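Local coordinates for T cell receptor mu chain (PDB 7L15), which serves as the mu subunit of a marsupial gamma-mu T cell receptor, pairing with a gamma chain and probably taking part in antigen recognition, at residues L34-S39 with Y103-R108; F41-S46 with N84-F89; P59-G64 with S69-E74; L177-T182 with Y187-I192. One frame throughout, in Å; residues are numbered along the deposited sequence.

Interaction 1. Residues L34-S39 with Y103-R108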
# COMPACT_ATOMS: atom_id res chain seq x y z
N LEU A 34 14.96 15.77 2.84
CA LEU A 34 14.41 16.11 1.54
C LEU A 34 14.36 17.62 1.37
O LEU A 34 14.26 18.37 2.34
CB LEU A 34 13.01 15.52 1.34
CG LEU A 34 12.90 14.00 1.50
CD1 LEU A 34 11.53 13.47 1.10
CD2 LEU A 34 13.97 13.30 0.68
N LYS A 35 14.43 18.06 0.12
CA LYS A 35 14.31 19.46 -0.22
C LYS A 35 13.13 19.63 -1.18
O LYS A 35 12.90 18.78 -2.04
CB LYS A 35 15.61 20.01 -0.85
CG LYS A 35 15.46 21.42 -1.39
CD LYS A 35 16.81 22.07 -1.70
CE LYS A 35 17.57 21.30 -2.75
NZ LYS A 35 18.49 22.19 -3.50
N CYS A 36 12.38 20.71 -1.01
CA CYS A 36 11.34 21.09 -1.96
C CYS A 36 11.64 22.51 -2.43
O CYS A 36 11.50 23.47 -1.67
CB CYS A 36 9.96 21.00 -1.33
SG CYS A 36 8.59 21.65 -2.40
N GLN A 37 12.04 22.64 -3.70
CA GLN A 37 12.27 23.93 -4.34
C GLN A 37 10.94 24.48 -4.85
O GLN A 37 10.27 23.83 -5.66
CB GLN A 37 13.26 23.76 -5.48
CG GLN A 37 13.52 25.04 -6.25
CD GLN A 37 14.36 26.00 -5.45
OE1 GLN A 37 15.56 25.77 -5.27
NE2 GLN A 37 13.75 27.07 -4.95
N THR A 38 10.56 25.68 -4.40
CA THR A 38 9.30 26.27 -4.82
C THR A 38 9.54 27.44 -5.76
O THR A 38 10.63 28.03 -5.81
CB THR A 38 8.47 26.74 -3.62
OG1 THR A 38 9.00 27.97 -3.13
CG2 THR A 38 8.51 25.73 -2.53
N SER A 39 8.50 27.78 -6.50
CA SER A 39 8.54 28.94 -7.39
C SER A 39 7.12 29.28 -7.80
O SER A 39 6.22 28.44 -7.73
CB SER A 39 9.40 28.67 -8.63
OG SER A 39 9.70 29.90 -9.27
N TYR A 103 7.29 10.81 -1.21
CA TYR A 103 7.18 12.01 -0.40
C TYR A 103 6.83 13.22 -1.28
O TYR A 103 7.56 13.55 -2.21
CB TYR A 103 8.48 12.25 0.36
CG TYR A 103 8.63 11.31 1.53
CD1 TYR A 103 9.04 10.00 1.34
CD2 TYR A 103 8.33 11.73 2.83
CE1 TYR A 103 9.16 9.13 2.40
CE2 TYR A 103 8.45 10.86 3.91
CZ TYR A 103 8.85 9.56 3.68
OH TYR A 103 8.97 8.68 4.73
N HIS A 104 5.72 13.88 -0.96
CA HIS A 104 5.23 15.02 -1.72
C HIS A 104 5.30 16.28 -0.87
O HIS A 104 4.91 16.27 0.30
CB HIS A 104 3.78 14.79 -2.17
CG HIS A 104 3.63 13.72 -3.20
ND1 HIS A 104 3.58 13.99 -4.55
CD2 HIS A 104 3.56 12.37 -3.08
CE1 HIS A 104 3.44 12.86 -5.21
NE2 HIS A 104 3.43 11.86 -4.35
N CYS A 105 5.83 17.33 -1.46
CA CYS A 105 5.64 18.69 -1.00
C CYS A 105 4.24 19.17 -1.39
O CYS A 105 3.75 18.87 -2.48
CB CYS A 105 6.72 19.56 -1.64
SG CYS A 105 6.94 21.28 -1.21
N ALA A 106 3.57 19.90 -0.49
CA ALA A 106 2.22 20.37 -0.76
C ALA A 106 2.05 21.82 -0.34
O ALA A 106 2.63 22.24 0.67
CB ALA A 106 1.17 19.51 -0.04
N ARG A 107 1.25 22.58 -1.10
CA ARG A 107 0.89 23.95 -0.77
C ARG A 107 -0.62 24.04 -0.60
O ARG A 107 -1.37 23.57 -1.47
CB ARG A 107 1.35 24.95 -1.84
CG ARG A 107 0.84 26.40 -1.60
CD ARG A 107 1.27 27.40 -2.68
NE ARG A 107 0.89 28.79 -2.38
CZ ARG A 107 0.29 29.62 -3.24
NH1 ARG A 107 0.00 29.23 -4.47
NH2 ARG A 107 0.00 30.88 -2.86
N ARG A 108 -1.06 24.66 0.49
CA ARG A 108 -2.47 24.92 0.69
C ARG A 108 -2.87 26.17 -0.09
O ARG A 108 -2.20 27.20 0.01
CB ARG A 108 -2.78 25.07 2.18
CG ARG A 108 -4.24 25.41 2.46
CD ARG A 108 -4.54 25.31 3.95
NE ARG A 108 -5.97 25.49 4.16
CZ ARG A 108 -6.67 24.91 5.12
NH1 ARG A 108 -6.08 24.08 5.97
NH2 ARG A 108 -7.97 25.14 5.20
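Cys36 and Cys105 form the disulfide that pins the two sheets of this immunoglobulin V domain together, linking strand 32-39 (the B strand) to strand 101-109 (the F strand). No hydrogen bond joins the two segments; side chains alone meet across the sandwich. The sulfurs are 2.1 Å apart, SG of Cys36 to SG of Cys105, and their CA atoms are 6.3 Å apart. Both cysteines hold SG anti to the backbone N (chi1 174° for Cys36), which carries each sulfur out from its strand toward the other. The torsion about the S-S bond, -82°, gives a left-handed twist. Leu18 packs on both cysteines, and Trp50 packs on Cys36, the usual cystine-tryptophan pairing of the immunoglobulin core.

Two residues earlier on each strand, Leu34 meets Tyr103. CD1 of Leu34 is turned anti to CA about CB-CG (chi2 -172°), which carries that methyl outward to CB of Tyr103 at 3.4 Å and CG at 3.6 Å. The two side chains cross at about a right angle, with the methyl set obliquely to the aromatic ring, against its root. CA to CA this pair is 8.5 Å apart, wider than the cysteines, and the separation is bridged by the leucine CD1 methyl. Tyr103 belongs to a tyrosine corner: its hydroxyl is hydrogen-bonded to the backbone of Asp99, four residues earlier, fixing the far end of the ring while Leu34 CD1 lies 4.0 Å from its CD2.

Interaction 2. Residues F41-S46 with N84-F89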
# COMPACT_ATOMS: atom_id res chain seq x y z
N PHE A 41 4.94 31.64 -6.67
CA PHE A 41 4.02 32.21 -5.71
C PHE A 41 4.82 32.87 -4.60
O PHE A 41 6.03 32.64 -4.46
CB PHE A 41 3.08 31.16 -5.12
CG PHE A 41 3.80 30.06 -4.40
CD1 PHE A 41 4.37 29.01 -5.10
CD2 PHE A 41 3.92 30.07 -3.01
CE1 PHE A 41 5.06 27.97 -4.43
CE2 PHE A 41 4.59 29.05 -2.34
CZ PHE A 41 5.16 28.00 -3.04
N GLN A 42 4.15 33.68 -3.79
CA GLN A 42 4.86 34.48 -2.79
C GLN A 42 5.26 33.57 -1.64
O GLN A 42 4.41 33.04 -0.91
CB GLN A 42 3.99 35.65 -2.33
CG GLN A 42 4.79 36.94 -2.08
CD GLN A 42 5.56 36.88 -0.77
OE1 GLN A 42 5.21 36.12 0.13
NE2 GLN A 42 6.62 37.68 -0.65
N PHE A 43 6.58 33.37 -1.49
CA PHE A 43 7.08 32.31 -0.63
C PHE A 43 6.88 32.61 0.85
O PHE A 43 6.41 31.75 1.60
CB PHE A 43 8.57 32.06 -0.90
CG PHE A 43 9.14 30.92 -0.08
CD1 PHE A 43 8.97 29.61 -0.50
CD2 PHE A 43 9.82 31.16 1.10
CE1 PHE A 43 9.46 28.55 0.25
CE2 PHE A 43 10.33 30.11 1.85
CZ PHE A 43 10.15 28.80 1.43
N LYS A 44 7.27 33.81 1.29
CA LYS A 44 7.35 34.08 2.72
C LYS A 44 6.00 33.88 3.40
O LYS A 44 5.93 33.35 4.51
CB LYS A 44 7.89 35.50 2.97
N THR A 45 4.92 34.28 2.73
CA THR A 45 3.57 34.26 3.28
C THR A 45 2.83 32.95 3.03
O THR A 45 1.62 32.89 3.24
CB THR A 45 2.73 35.42 2.69
OG1 THR A 45 2.69 35.29 1.27
CG2 THR A 45 3.29 36.79 3.06
N SER A 46 3.51 31.91 2.56
CA SER A 46 2.84 30.70 2.12
C SER A 46 2.76 29.67 3.24
O SER A 46 3.44 29.76 4.26
CB SER A 46 3.55 30.08 0.92
OG SER A 46 4.75 29.46 1.35
N ASN A 84 15.74 32.94 1.50
CA ASN A 84 16.36 33.56 0.33
C ASN A 84 16.38 32.63 -0.88
O ASN A 84 16.61 33.11 -2.00
CB ASN A 84 17.78 34.07 0.66
CG ASN A 84 18.72 32.99 1.18
OD1 ASN A 84 18.49 31.79 1.00
ND2 ASN A 84 19.81 33.41 1.82
N LYS A 85 16.10 31.34 -0.70
CA LYS A 85 16.09 30.38 -1.79
C LYS A 85 14.71 29.81 -2.08
O LYS A 85 14.57 29.00 -3.00
CB LYS A 85 17.09 29.24 -1.48
CG LYS A 85 18.45 29.38 -2.19
CD LYS A 85 19.57 28.62 -1.47
CE LYS A 85 20.78 28.36 -2.37
NZ LYS A 85 21.31 26.95 -2.27
N ASN A 86 13.67 30.21 -1.33
CA ASN A 86 12.31 29.72 -1.55
C ASN A 86 12.23 28.18 -1.46
O ASN A 86 11.53 27.53 -2.23
CB ASN A 86 11.76 30.21 -2.89
CG ASN A 86 11.42 31.70 -2.89
OD1 ASN A 86 11.79 32.45 -1.99
ND2 ASN A 86 10.69 32.13 -3.92
N GLN A 87 12.92 27.60 -0.49
CA GLN A 87 12.91 26.16 -0.29
C GLN A 87 12.36 25.81 1.08
O GLN A 87 12.46 26.61 2.02
CB GLN A 87 14.32 25.57 -0.43
CG GLN A 87 15.01 25.91 -1.75
CD GLN A 87 16.51 25.74 -1.65
OE1 GLN A 87 17.09 25.90 -0.57
NE2 GLN A 87 17.15 25.41 -2.76
N ILE A 88 11.75 24.62 1.20
CA ILE A 88 11.48 24.02 2.50
C ILE A 88 12.07 22.63 2.51
O ILE A 88 12.23 21.98 1.47
CB ILE A 88 9.99 23.94 2.89
CG1 ILE A 88 9.29 22.79 2.17
CG2 ILE A 88 9.30 25.26 2.64
CD1 ILE A 88 8.05 22.30 2.90
N PHE A 89 12.40 22.16 3.72
CA PHE A 89 13.09 20.90 3.92
C PHE A 89 12.29 19.99 4.83
O PHE A 89 11.45 20.44 5.61
CB PHE A 89 14.47 21.12 4.50
CG PHE A 89 15.28 22.09 3.72
CD1 PHE A 89 15.16 23.46 3.97
CD2 PHE A 89 16.13 21.66 2.71
CE1 PHE A 89 15.89 24.38 3.23
CE2 PHE A 89 16.86 22.57 1.96
CZ PHE A 89 16.75 23.93 2.22
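In the loop between strands 32-39 and 48-53, the first complementarity-determining loop of a V domain, Phe43 lays its ring on Asn86 at the G1 beta bulge that leads into strand 87-92. CA of Asn86 sits over one ring face, 3.5 Å from the centroid of the Phe43 ring and 11° off its normal, a CH-pi contact. The Asn86 amide group runs nearly parallel to the ring, and the two side chains slide past each other in opposite directions. CG of Phe43 is anti to the backbone N (chi1 -177°), which extends the ring inward: its CZ comes 3.2 Å from Gln87 O and 3.8 Å from Ile88 CG2.

Phe43 also starts a type I turn ending at Ser46. Its carbonyl O accepts two bonds, from Ser46 N at 3.1 Å and from Ser46 OG at 2.8 Å. OE1 of Gln42 likewise accepts from both N and OG1 of Thr45, and each oxygen is thus held by two donors.

The ring plugs the end of the sandwich, packing also on Thr38 of strand 32-39, Leu48 of strand 48-53 and Arg81 of strand 77-82, while the Asn86 backbone is hydrogen-bonded to Thr38.

Interaction 3. Residues P59-G64 with S69-E74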
# COMPACT_ATOMS: atom_id res chain seq x y z
N PRO A 59 -2.82 8.54 1.92
CA PRO A 59 -1.84 9.62 2.01
C PRO A 59 -1.86 10.20 3.41
O PRO A 59 -2.92 10.37 4.01
CB PRO A 59 -2.33 10.64 0.98
CG PRO A 59 -3.12 9.86 0.00
CD PRO A 59 -3.68 8.66 0.74
N LEU A 60 -0.68 10.48 3.95
CA LEU A 60 -0.58 10.83 5.36
C LEU A 60 0.15 12.16 5.51
O LEU A 60 1.25 12.34 4.99
CB LEU A 60 0.13 9.72 6.14
CG LEU A 60 0.08 9.73 7.67
CD1 LEU A 60 -1.36 9.76 8.19
CD2 LEU A 60 0.83 8.50 8.18
N TRP A 61 -0.45 13.08 6.24
CA TRP A 61 0.25 14.30 6.62
C TRP A 61 1.40 13.97 7.57
O TRP A 61 1.25 13.18 8.50
CB TRP A 61 -0.72 15.27 7.27
CG TRP A 61 -0.09 16.52 7.76
CD1 TRP A 61 0.21 17.63 7.03
CD2 TRP A 61 0.31 16.81 9.11
NE1 TRP A 61 0.77 18.60 7.84
CE2 TRP A 61 0.85 18.11 9.12
CE3 TRP A 61 0.27 16.08 10.30
CZ2 TRP A 61 1.34 18.71 10.28
CZ3 TRP A 61 0.77 16.68 11.47
CH2 TRP A 61 1.29 17.98 11.44
N LEU A 62 2.57 14.57 7.32
CA LEU A 62 3.75 14.37 8.15
C LEU A 62 4.11 15.59 8.97
O LEU A 62 4.42 15.46 10.16
CB LEU A 62 4.95 13.99 7.29
CG LEU A 62 4.86 12.73 6.45
CD1 LEU A 62 6.18 12.57 5.75
CD2 LEU A 62 4.55 11.55 7.33
N THR A 63 4.14 16.77 8.35
CA THR A 63 4.61 18.01 8.97
C THR A 63 4.30 19.16 8.02
O THR A 63 4.06 18.95 6.83
CB THR A 63 6.11 17.95 9.28
OG1 THR A 63 6.56 19.22 9.77
CG2 THR A 63 6.90 17.57 8.06
N GLY A 64 4.29 20.38 8.57
CA GLY A 64 4.06 21.55 7.74
C GLY A 64 4.52 22.79 8.45
O GLY A 64 4.87 22.75 9.64
N SER A 69 4.66 29.35 12.48
CA SER A 69 4.42 28.12 13.22
C SER A 69 4.83 26.90 12.39
O SER A 69 4.88 26.94 11.16
CB SER A 69 2.95 28.01 13.64
OG SER A 69 2.71 26.80 14.35
N THR A 70 5.10 25.80 13.10
CA THR A 70 5.32 24.50 12.48
C THR A 70 4.80 23.42 13.41
O THR A 70 4.70 23.61 14.63
CB THR A 70 6.80 24.24 12.17
OG1 THR A 70 6.92 23.01 11.45
CG2 THR A 70 7.62 24.15 13.46
N ASP A 71 4.44 22.28 12.83
CA ASP A 71 3.96 21.15 13.61
C ASP A 71 4.39 19.87 12.90
O ASP A 71 4.81 19.88 11.75
CB ASP A 71 2.44 21.22 13.81
CG ASP A 71 1.97 20.47 15.05
OD1 ASP A 71 2.84 19.97 15.80
OD2 ASP A 71 0.74 20.38 15.27
N ALA A 72 4.30 18.75 13.61
CA ALA A 72 4.62 17.49 12.97
C ALA A 72 3.87 16.37 13.67
O ALA A 72 3.33 16.53 14.77
CB ALA A 72 6.13 17.20 12.97
N THR A 73 3.85 15.23 13.00
CA THR A 73 3.11 14.07 13.46
C THR A 73 3.90 13.29 14.52
O THR A 73 3.29 12.64 15.37
CB THR A 73 2.76 13.23 12.22
OG1 THR A 73 1.62 12.40 12.48
CG2 THR A 73 3.93 12.39 11.80
N GLU A 74 5.24 13.37 14.50
CA GLU A 74 6.09 12.64 15.44
C GLU A 74 7.31 13.49 15.78
O GLU A 74 7.74 14.33 14.99
CB GLU A 74 6.60 11.31 14.86
CG GLU A 74 5.58 10.32 14.36
CD GLU A 74 6.26 9.08 13.76
OE1 GLU A 74 7.31 8.67 14.30
OE2 GLU A 74 5.77 8.54 12.74
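Thr63 and Ala72 form an antiparallel non-hydrogen-bonded pair, their CA atoms 4.0 Å apart, and Gly64 with Asp71 forms the hydrogen-bonded pair beside it; the N-to-C directions of strands 60-64 and 70-72 differ by 159°, close to antiparallel. Each of two carbonyls takes two donors. Asp71 O accepts Gly64 N at 3.3 Å and, from the side chain, Thr63 OG1 at 2.7 Å. Gly64 O accepts Asp71 N at 3.3 Å and Thr70 OG1 at 2.7 Å, the latter two reaching it from opposite faces of the carbonyl plane. In both cases a threonine hydroxyl makes the shorter bond and reinforces a long backbone one. Both threonines hold OG1 anti to their own backbone N (chi1 174° for Thr63), which swings the hydroxyl across to the partner strand. Beyond Ala72, Thr73 N binds Leu62 O at 2.9 Å.

On the face of Thr63 and Ala72, CB of Thr63 packs 3.8 Å from CB of Ala72, and the Thr63 hydroxyl is also hydrogen-bonded to Ser79 of strand 77-82. On the face of Asp71, the indole of Trp61 folds forward along its own strand, with Thr63 N over one ring face. Its outer six-membered ring reaches the other strand, CH2 lying 3.7 Å from Ala72 CA in an oblique approach. Trp61 and Asp71 also pack against Val104 and Arg103 of the T cell receptor gamma chain. Asn66 and Ser68 of the connecting loop adjoin an attached N-acetylglucosamine. Such a hairpin is the C'-C'' unit of V-set domains, whose connection forms the second complementarity-determining loop.

Interaction 4. Residues L177-T182 with Y187-I192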
# COMPACT_ATOMS: atom_id res chain seq x y z
N LEU A 177 8.64 -16.88 -6.64
CA LEU A 177 9.33 -16.53 -5.40
C LEU A 177 8.85 -15.19 -4.87
O LEU A 177 8.83 -14.20 -5.61
CB LEU A 177 10.84 -16.46 -5.64
CG LEU A 177 11.68 -15.96 -4.46
CD1 LEU A 177 11.71 -17.01 -3.38
CD2 LEU A 177 13.06 -15.64 -4.94
N SER A 178 8.51 -15.14 -3.59
CA SER A 178 8.15 -13.89 -2.91
C SER A 178 9.12 -13.66 -1.76
O SER A 178 9.41 -14.57 -0.98
CB SER A 178 6.72 -13.92 -2.38
OG SER A 178 5.79 -14.32 -3.37
N LEU A 179 9.60 -12.43 -1.64
CA LEU A 179 10.66 -12.11 -0.70
C LEU A 179 10.29 -10.82 -0.01
O LEU A 179 9.79 -9.90 -0.66
CB LEU A 179 12.00 -11.97 -1.44
CG LEU A 179 13.26 -11.67 -0.62
CD1 LEU A 179 14.38 -12.59 -1.04
CD2 LEU A 179 13.66 -10.23 -0.84
N ALA A 180 10.50 -10.75 1.30
CA ALA A 180 10.15 -9.53 2.03
C ALA A 180 11.04 -9.36 3.24
O ALA A 180 11.46 -10.36 3.85
CB ALA A 180 8.68 -9.53 2.48
N PRO A 181 11.35 -8.13 3.62
CA PRO A 181 12.04 -7.90 4.89
C PRO A 181 11.14 -8.21 6.07
O PRO A 181 9.91 -8.17 5.98
CB PRO A 181 12.40 -6.41 4.85
CG PRO A 181 11.55 -5.82 3.76
CD PRO A 181 11.28 -6.92 2.77
N THR A 182 11.77 -8.53 7.20
CA THR A 182 11.09 -8.68 8.47
C THR A 182 11.45 -7.50 9.38
O THR A 182 12.24 -6.62 9.02
CB THR A 182 11.45 -10.02 9.12
OG1 THR A 182 12.76 -9.93 9.70
CG2 THR A 182 11.44 -11.16 8.07
N TYR A 187 15.66 -10.99 5.96
CA TYR A 187 14.67 -11.33 4.95
C TYR A 187 14.15 -12.74 5.20
O TYR A 187 14.83 -13.59 5.77
CB TYR A 187 15.27 -11.25 3.54
CG TYR A 187 15.64 -9.84 3.16
CD1 TYR A 187 16.88 -9.29 3.53
CD2 TYR A 187 14.76 -9.05 2.46
CE1 TYR A 187 17.21 -8.00 3.17
CE2 TYR A 187 15.07 -7.76 2.10
CZ TYR A 187 16.30 -7.24 2.46
OH TYR A 187 16.60 -5.96 2.09
N SER A 188 12.92 -12.96 4.76
CA SER A 188 12.36 -14.29 4.66
C SER A 188 11.62 -14.35 3.33
O SER A 188 11.38 -13.33 2.68
CB SER A 188 11.47 -14.63 5.88
OG SER A 188 10.17 -14.08 5.77
N ALA A 189 11.31 -15.55 2.89
CA ALA A 189 10.82 -15.68 1.53
C ALA A 189 10.03 -16.97 1.43
O ALA A 189 10.23 -17.90 2.22
CB ALA A 189 11.97 -15.66 0.51
N ILE A 190 9.13 -17.00 0.46
CA ILE A 190 8.31 -18.15 0.16
C ILE A 190 8.40 -18.40 -1.33
O ILE A 190 8.19 -17.48 -2.12
CB ILE A 190 6.84 -17.96 0.58
CG1 ILE A 190 6.74 -17.96 2.10
CG2 ILE A 190 5.96 -19.06 -0.00
CD1 ILE A 190 5.40 -17.77 2.57
N HIS A 191 8.72 -19.64 -1.70
CA HIS A 191 8.76 -20.08 -3.08
C HIS A 191 7.63 -21.09 -3.28
O HIS A 191 7.60 -22.13 -2.60
CB HIS A 191 10.13 -20.70 -3.38
CG HIS A 191 10.42 -20.93 -4.83
ND1 HIS A 191 10.45 -19.90 -5.75
CD2 HIS A 191 10.74 -22.05 -5.51
CE1 HIS A 191 10.75 -20.38 -6.94
NE2 HIS A 191 10.93 -21.69 -6.83
N ILE A 192 6.71 -20.80 -4.20
CA ILE A 192 5.50 -21.60 -4.40
C ILE A 192 5.64 -22.43 -5.67
O ILE A 192 6.20 -21.96 -6.66
CB ILE A 192 4.27 -20.68 -4.47
CG1 ILE A 192 4.04 -20.01 -3.12
CG2 ILE A 192 3.05 -21.47 -4.89
CD1 ILE A 192 3.54 -20.93 -2.06
O HOH W 1 5.60 -16.74 -4.02
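Ser178 and Ile190 lead a ladder of four backbone hydrogen bonds in the hairpin of strands 175-181 and 187-194, the D and E strands of an immunoglobulin C1-set domain. Ser178 N to Ile190 O and Ile190 N to Ser178 O are both 2.8 Å. Ala180 and Ser188 exchange a second pair, Ala180 N to Ser188 O and Ser188 N to Ala180 O, both 3.1 Å. All four are nearly straight, with the strands antiparallel at 166°. A water donates to Ile190 O; its approach to Ser178 OG is too short to be relied on.

Contacts with the T cell receptor gamma chain are made by the face carrying Ser178, Ala180, Ser188 and Ile190: Ser188 OG is hydrogen-bonded to Trp189 of that chain, and Ile190 packs on the same tryptophan.

Apolar contacts fill the other face. Leu177 CD1 lies 4.1 Å from Ala189 CB, and Leu179 stands beside the same alanine. At the hairpin end, the CD2-CE2 side of the Tyr187 ring meets Leu179 and Pro181: Leu179 CD2 comes to the ring obliquely, 3.7 Å from Tyr187 CD2, and Pro181, its CD 3.9 Å from Tyr187 CE2, lies at a slant to the tyrosine. CG of Tyr187 stands anti to the carbonyl carbon (chi1 -66°), which lays the ring alongside Leu179 and Pro181.

The imidazole contact is of another kind. His191 crosses Leu177 at about a right angle and offers its ring edge: with NE2 hydrogen-bonded to Gln175, ND1 lies toward Leu177, 3.5 Å from Leu177 CB.

Interactions 1, 2 and 3 share the V domain, whereas interaction 4 belongs to the C domain, its centre about 35 Å from that of interaction 1. Interaction 1 is the buried core, a covalent and apolar bridge between sheets. Interaction 2 closes the end of the same sandwich with an aromatic ring; the two also meet where the Arg107 side chain packs on the Phe41 ring. Interaction 3, nested within both loops, is partly exposed and held by backbone and threonine hydroxyl bonds; Leu62 meets Tyr103 of interaction 1. Interactions 3 and 4 are both hairpins that touch the gamma chain, but the ladder of interaction 4 is longer and more regular.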